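Local coordinates for putative L-alanine-DL-glutamate epimerase (Burkholderia xenovorans, PDB 3GO2), which is a magnesium-binding member of the mandelate racemase/muconate lactonizing enzyme family and probably acts as a racemase or epimerase, at residues Trp177-Val191 against Asn221-Leu233. Residues are numbered along the deposited sequence; the frame is centred on the assembly and turned at random.
Sequences WRPGFAVPFQPALNV and NFNAKPEGYLKIL
N223 turns its amide against the 3-10 turn of P179 and G180. CB meets CD of P179; CG lies near the same CD and the CA of R178; OD1 takes the hydrogen bond from G180 N (2.9 Å), in the plane of the amide carbonyl, with an N-H...O angle of 144°. ND2 comes up beside the W177 carbonyl, its O 3.7 Å away. With chi1 at -68°, CG stands beside N223's own backbone N, and the amide is directed at the turn. G180, with no side chain, lets its CA come close to F222 O and its N reach OD1.

L189 extends the seam: its CD1 reaches F222 O at 3.3 Å and the CE of K225 at 3.7 Å. The K225 chain, bent at chi2 and chi4, passes by A188 O and sends NZ to a water on P187 O and to N314 of a second subunit. Another water joins W177 NE1 to the carbonyls of N190 and N223, satisfying polar atoms of this buried seam. Farther along, the branched V191 packs on the first turns of helix 226-235, CG2 touching the CA of G228 (3.7 Å), A224 CB and I232 CD1; G228 has no side chain, which leaves its CA accessible to that methyl.

R178 and N221 bind fumarate or 2-oxoglutarate in structures of this protein, though neither ligand is bound to this chain, and N221 lies near a bound magnesium. The contact thus joins the loop after strand 175-176 to the loop and helix after strand 215-219, beside the probable active site of the enolase-superfamily TIM-barrel domain.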
loop_
_atom_site.group_PDB
_atom_site.type_symbol
_atom_site.label_atom_id
_atom_site.label_comp_id
_atom_site.label_asym_id
_atom_site.label_seq_id
_atom_site.Cartn_x
_atom_site.Cartn_y
_atom_site.Cartn_z
ATOM N N TRP A 177 2.246 19.122 -34.375
ATOM C CA TRP A 177 1.264 19.263 -33.317
ATOM C C TRP A 177 2.042 19.138 -32.018
ATOM O O TRP A 177 2.418 18.023 -31.619
ATOM C CB TRP A 177 0.186 18.179 -33.425
ATOM C CG TRP A 177 -0.910 18.283 -32.356
ATOM C CD1 TRP A 177 -1.092 17.454 -31.254
ATOM C CD2 TRP A 177 -1.936 19.263 -32.288
ATOM N NE1 TRP A 177 -2.169 17.880 -30.539
ATOM C CE2 TRP A 177 -2.706 18.982 -31.136
ATOM C CE3 TRP A 177 -2.261 20.372 -33.061
ATOM C CZ2 TRP A 177 -3.795 19.761 -30.755
ATOM C CZ3 TRP A 177 -3.357 21.148 -32.690
ATOM C CH2 TRP A 177 -4.108 20.834 -31.539
ATOM N N ARG A 178 2.278 20.280 -31.361
ATOM C CA ARG A 178 3.129 20.366 -30.162
ATOM C C ARG A 178 2.478 21.256 -29.097
ATOM O O ARG A 178 3.129 22.140 -28.515
ATOM C CB ARG A 178 4.511 20.929 -30.500
ATOM C CG ARG A 178 5.272 20.151 -31.552
ATOM C CD ARG A 178 6.338 20.995 -32.171
ATOM N NE ARG A 178 7.235 21.465 -31.138
ATOM C CZ ARG A 178 7.893 22.616 -31.159
ATOM N NH1 ARG A 178 8.671 22.935 -30.119
ATOM N NH2 ARG A 178 7.789 23.452 -32.189
ATOM N N PRO A 179 1.187 21.006 -28.807
ATOM C CA PRO A 179 0.512 21.861 -27.820
ATOM C C PRO A 179 1.184 21.860 -26.433
ATOM O O PRO A 179 1.084 22.838 -25.687
ATOM C CB PRO A 179 -0.898 21.261 -27.744
ATOM C CG PRO A 179 -0.715 19.848 -28.070
ATOM C CD PRO A 179 0.365 19.849 -29.166
ATOM N N GLY A 180 1.840 20.778 -26.056
ATOM C CA GLY A 180 2.539 20.767 -24.773
ATOM C C GLY A 180 3.628 21.817 -24.669
ATOM O O GLY A 180 4.001 22.219 -23.559
ATOM N N PHE A 181 4.136 22.251 -25.828
ATOM C CA PHE A 181 5.108 23.344 -25.908
ATOM C C PHE A 181 4.517 24.610 -26.547
ATOM O O PHE A 181 5.277 25.493 -27.020
ATOM C CB PHE A 181 6.361 22.898 -26.676
ATOM C CG PHE A 181 7.064 21.690 -26.114
ATOM C CD1 PHE A 181 7.157 21.450 -24.747
ATOM C CD2 PHE A 181 7.741 20.823 -26.964
ATOM C CE1 PHE A 181 7.835 20.350 -24.254
ATOM C CE2 PHE A 181 8.425 19.730 -26.463
ATOM C CZ PHE A 181 8.479 19.501 -25.117
ATOM N N ALA A 182 3.175 24.704 -26.495
ATOM C CA ALA A 182 2.380 25.868 -26.917
ATOM C C ALA A 182 2.480 26.165 -28.407
ATOM O O ALA A 182 2.357 27.324 -28.824
ATOM C CB ALA A 182 2.727 27.100 -26.077
ATOM N N VAL A 183 2.684 25.118 -29.205
ATOM C CA VAL A 183 2.558 25.222 -30.652
ATOM C C VAL A 183 1.617 24.118 -31.137
ATOM O O VAL A 183 2.053 23.006 -31.415
ATOM C CB VAL A 183 3.916 25.153 -31.362
ATOM C CG1 VAL A 183 3.707 25.340 -32.860
ATOM C CG2 VAL A 183 4.857 26.227 -30.821
ATOM N N PRO A 184 0.317 24.412 -31.209
ATOM C CA PRO A 184 -0.355 25.703 -30.911
ATOM C C PRO A 184 -0.650 25.877 -29.418
ATOM O O PRO A 184 -0.518 24.925 -28.657
ATOM C CB PRO A 184 -1.662 25.549 -31.653
ATOM C CG PRO A 184 -1.992 24.135 -31.473
ATOM C CD PRO A 184 -0.680 23.382 -31.534
ATOM N N PHE A 185 -1.073 27.074 -29.018
ATOM C CA PHE A 185 -1.447 27.295 -27.631
ATOM C C PHE A 185 -2.847 26.755 -27.451
ATOM O O PHE A 185 -3.845 27.355 -27.911
ATOM C CB PHE A 185 -1.395 28.766 -27.248
ATOM C CG PHE A 185 -1.782 29.021 -25.811
ATOM C CD1 PHE A 185 -0.921 28.671 -24.782
ATOM C CD2 PHE A 185 -3.006 29.569 -25.491
ATOM C CE1 PHE A 185 -1.266 28.877 -23.475
ATOM C CE2 PHE A 185 -3.357 29.784 -24.153
ATOM C CZ PHE A 185 -2.466 29.445 -23.158
ATOM N N GLN A 186 -2.930 25.597 -26.811
ATOM C CA GLN A 186 -4.185 24.925 -26.513
ATOM C C GLN A 186 -3.905 24.093 -25.256
ATOM O O GLN A 186 -3.679 22.880 -25.301
ATOM C CB GLN A 186 -4.616 24.050 -27.690
ATOM C CG GLN A 186 -5.994 23.493 -27.546
ATOM C CD GLN A 186 -6.351 22.611 -28.720
ATOM O OE1 GLN A 186 -6.382 21.385 -28.599
ATOM N NE2 GLN A 186 -6.571 23.231 -29.883
ATOM N N PRO A 187 -3.861 24.779 -24.114
ATOM C CA PRO A 187 -3.189 24.226 -22.954
ATOM C C PRO A 187 -3.844 23.024 -22.277
ATOM O O PRO A 187 -3.205 22.367 -21.435
ATOM C CB PRO A 187 -3.107 25.428 -22.009
ATOM C CG PRO A 187 -4.265 26.298 -22.394
ATOM C CD PRO A 187 -4.351 26.156 -23.877
ATOM N N ALA A 188 -5.095 22.712 -22.618
ATOM C CA ALA A 188 -5.734 21.508 -22.101
ATOM C C ALA A 188 -5.088 20.222 -22.645
ATOM O O ALA A 188 -5.156 19.170 -22.001
ATOM C CB ALA A 188 -7.230 21.529 -22.409
ATOM N N LEU A 189 -4.419 20.329 -23.800
ATOM C CA LEU A 189 -3.754 19.208 -24.456
ATOM C C LEU A 189 -4.732 18.069 -24.777
ATOM O O LEU A 189 -4.378 16.894 -24.737
ATOM C CB LEU A 189 -2.580 18.679 -23.605
ATOM C CG LEU A 189 -1.658 19.723 -22.980
ATOM C CD1 LEU A 189 -0.501 19.036 -22.227
ATOM C CD2 LEU A 189 -1.090 20.723 -24.028
ATOM N N ASN A 190 -5.965 18.411 -25.138
ATOM C CA ASN A 190 -6.919 17.373 -25.538
ATOM C C ASN A 190 -6.483 16.741 -26.866
ATOM O O ASN A 190 -5.843 17.402 -27.709
ATOM C CB ASN A 190 -8.327 17.949 -25.670
ATOM C CG ASN A 190 -8.873 18.459 -24.343
ATOM O OD1 ASN A 190 -8.750 17.781 -23.315
ATOM N ND2 ASN A 190 -9.485 19.660 -24.364
ATOM N N VAL A 191 -6.889 15.487 -27.030
ATOM C CA VAL A 191 -6.710 14.701 -28.250
ATOM C C VAL A 191 -8.096 14.456 -28.857
ATOM O O VAL A 191 -9.024 14.053 -28.169
ATOM C CB VAL A 191 -6.026 13.362 -27.903
ATOM C CG1 VAL A 191 -5.998 12.407 -29.111
ATOM C CG2 VAL A 191 -4.601 13.616 -27.372
ATOM N N ASN A 221 6.130 13.418 -26.567
ATOM C CA ASN A 221 6.611 14.460 -25.681
ATOM C C ASN A 221 5.597 14.685 -24.535
ATOM O O ASN A 221 5.174 13.720 -23.921
ATOM C CB ASN A 221 6.949 15.732 -26.457
ATOM C CG ASN A 221 8.164 15.575 -27.361
ATOM O OD1 ASN A 221 9.322 15.760 -26.935
ATOM N ND2 ASN A 221 7.911 15.245 -28.587
ATOM N N PHE A 222 5.227 15.939 -24.265
ATOM C CA PHE A 222 4.269 16.261 -23.216
ATOM C C PHE A 222 2.916 16.673 -23.828
ATOM O O PHE A 222 2.210 17.495 -23.255
ATOM C CB PHE A 222 4.752 17.459 -22.381
ATOM C CG PHE A 222 5.967 17.222 -21.486
ATOM C CD1 PHE A 222 5.804 16.922 -20.126
ATOM C CD2 PHE A 222 7.250 17.469 -21.953
ATOM C CE1 PHE A 222 6.913 16.811 -19.286
ATOM C CE2 PHE A 222 8.347 17.349 -21.118
ATOM C CZ PHE A 222 8.178 17.040 -19.785
ATOM N N ASN A 223 2.581 16.136 -25.004
ATOM C CA ASN A 223 1.475 16.687 -25.809
ATOM C C ASN A 223 0.070 16.211 -25.500
ATOM O O ASN A 223 -0.870 16.599 -26.204
ATOM C CB ASN A 223 1.788 16.486 -27.300
ATOM C CG ASN A 223 2.958 17.327 -27.736
ATOM O OD1 ASN A 223 3.032 18.514 -27.388
ATOM N ND2 ASN A 223 3.908 16.730 -28.454
ATOM N N ALA A 224 -0.104 15.437 -24.441
ATOM C CA ALA A 224 -1.444 15.090 -23.952
ATOM C C ALA A 224 -1.491 14.943 -22.437
ATOM O O ALA A 224 -0.475 15.151 -21.738
ATOM C CB ALA A 224 -1.918 13.805 -24.628
ATOM N N LYS A 225 -2.688 14.621 -21.945
ATOM C CA LYS A 225 -2.879 14.131 -20.597
ATOM C C LYS A 225 -3.072 12.609 -20.661
ATOM O O LYS A 225 -3.379 12.052 -21.719
ATOM C CB LYS A 225 -4.090 14.787 -19.964
ATOM C CG LYS A 225 -4.110 16.321 -20.079
ATOM C CD LYS A 225 -2.913 17.004 -19.440
ATOM C CE LYS A 225 -2.988 18.536 -19.543
ATOM N NZ LYS A 225 -4.012 19.163 -18.619
ATOM N N PRO A 226 -2.949 11.918 -19.535
ATOM C CA PRO A 226 -3.221 10.475 -19.548
ATOM C C PRO A 226 -4.459 10.019 -20.360
ATOM O O PRO A 226 -4.388 9.070 -21.133
ATOM C CB PRO A 226 -3.364 10.160 -18.060
ATOM C CG PRO A 226 -2.374 11.090 -17.434
ATOM C CD PRO A 226 -2.447 12.363 -18.222
ATOM N N GLU A 227 -5.575 10.728 -20.220
ATOM C CA GLU A 227 -6.763 10.453 -21.018
ATOM C C GLU A 227 -6.437 10.374 -22.506
ATOM O O GLU A 227 -6.898 9.474 -23.204
ATOM C CB GLU A 227 -7.784 11.571 -20.819
ATOM C CG GLU A 227 -9.024 11.433 -21.709
ATOM C CD GLU A 227 -9.907 12.669 -21.733
ATOM O OE1 GLU A 227 -9.520 13.735 -21.187
ATOM O OE2 GLU A 227 -11.001 12.565 -22.344
ATOM N N GLY A 228 -5.705 11.370 -22.983
ATOM C CA GLY A 228 -5.392 11.480 -24.424
ATOM C C GLY A 228 -4.341 10.478 -24.853
ATOM O O GLY A 228 -4.433 9.925 -25.943
ATOM N N TYR A 229 -3.328 10.238 -24.023
ATOM C CA TYR A 229 -2.348 9.175 -24.326
ATOM C C TYR A 229 -3.063 7.832 -24.500
ATOM O O TYR A 229 -2.772 7.089 -25.429
ATOM C CB TYR A 229 -1.247 9.103 -23.247
ATOM C CG TYR A 229 -0.411 10.356 -23.113
ATOM C CD1 TYR A 229 0.346 10.817 -24.170
ATOM C CD2 TYR A 229 -0.311 11.046 -21.898
ATOM C CE1 TYR A 229 1.128 11.948 -24.060
ATOM C CE2 TYR A 229 0.482 12.171 -21.774
ATOM C CZ TYR A 229 1.194 12.627 -22.864
ATOM O OH TYR A 229 2.001 13.733 -22.768
ATOM N N LEU A 230 -4.028 7.524 -23.637
ATOM C CA LEU A 230 -4.791 6.275 -23.766
ATOM C C LEU A 230 -5.548 6.244 -25.092
ATOM O O LEU A 230 -5.565 5.220 -25.780
ATOM C CB LEU A 230 -5.752 6.105 -22.600
ATOM C CG LEU A 230 -5.140 5.833 -21.207
ATOM C CD1 LEU A 230 -6.090 6.248 -20.025
ATOM C CD2 LEU A 230 -4.723 4.366 -21.089
ATOM N N LYS A 231 -6.121 7.378 -25.476
ATOM C CA LYS A 231 -6.854 7.446 -26.741
ATOM C C LYS A 231 -5.902 7.140 -27.916
ATOM O O LYS A 231 -6.261 6.420 -28.868
ATOM C CB LYS A 231 -7.519 8.802 -26.915
ATOM C CG LYS A 231 -8.723 8.958 -25.990
ATOM C CD LYS A 231 -9.204 10.379 -25.874
ATOM C CE LYS A 231 -9.782 10.916 -27.152
ATOM N NZ LYS A 231 -11.210 10.625 -27.323
ATOM N N ILE A 232 -4.689 7.671 -27.834
ATOM C CA ILE A 232 -3.682 7.458 -28.875
ATOM C C ILE A 232 -3.271 6.010 -28.919
ATOM O O ILE A 232 -3.255 5.400 -29.996
ATOM C CB ILE A 232 -2.460 8.379 -28.699
ATOM C CG1 ILE A 232 -2.860 9.835 -28.996
ATOM C CG2 ILE A 232 -1.291 7.874 -29.599
ATOM C CD1 ILE A 232 -1.837 10.891 -28.491
ATOM N N LEU A 233 -2.995 5.421 -27.758
ATOM C CA LEU A 233 -2.612 4.008 -27.699
ATOM C C LEU A 233 -3.709 3.069 -28.213
ATOM O O LEU A 233 -3.415 2.069 -28.860
ATOM C CB LEU A 233 -2.216 3.614 -26.272
ATOM C CG LEU A 233 -0.986 4.339 -25.735
ATOM C CD1 LEU A 233 -0.838 4.011 -24.237
ATOM C CD2 LEU A 233 0.299 3.965 -26.499
HETATM O O HOH W 1 -3.037 16.819 -28.100
HETATM O O HOH W 2 -3.913 21.964 -18.884
HETATM O O HOH W 3 -5.222 14.621 -23.457
HETATM O O HOH W 4 -7.908 15.144 -22.753
#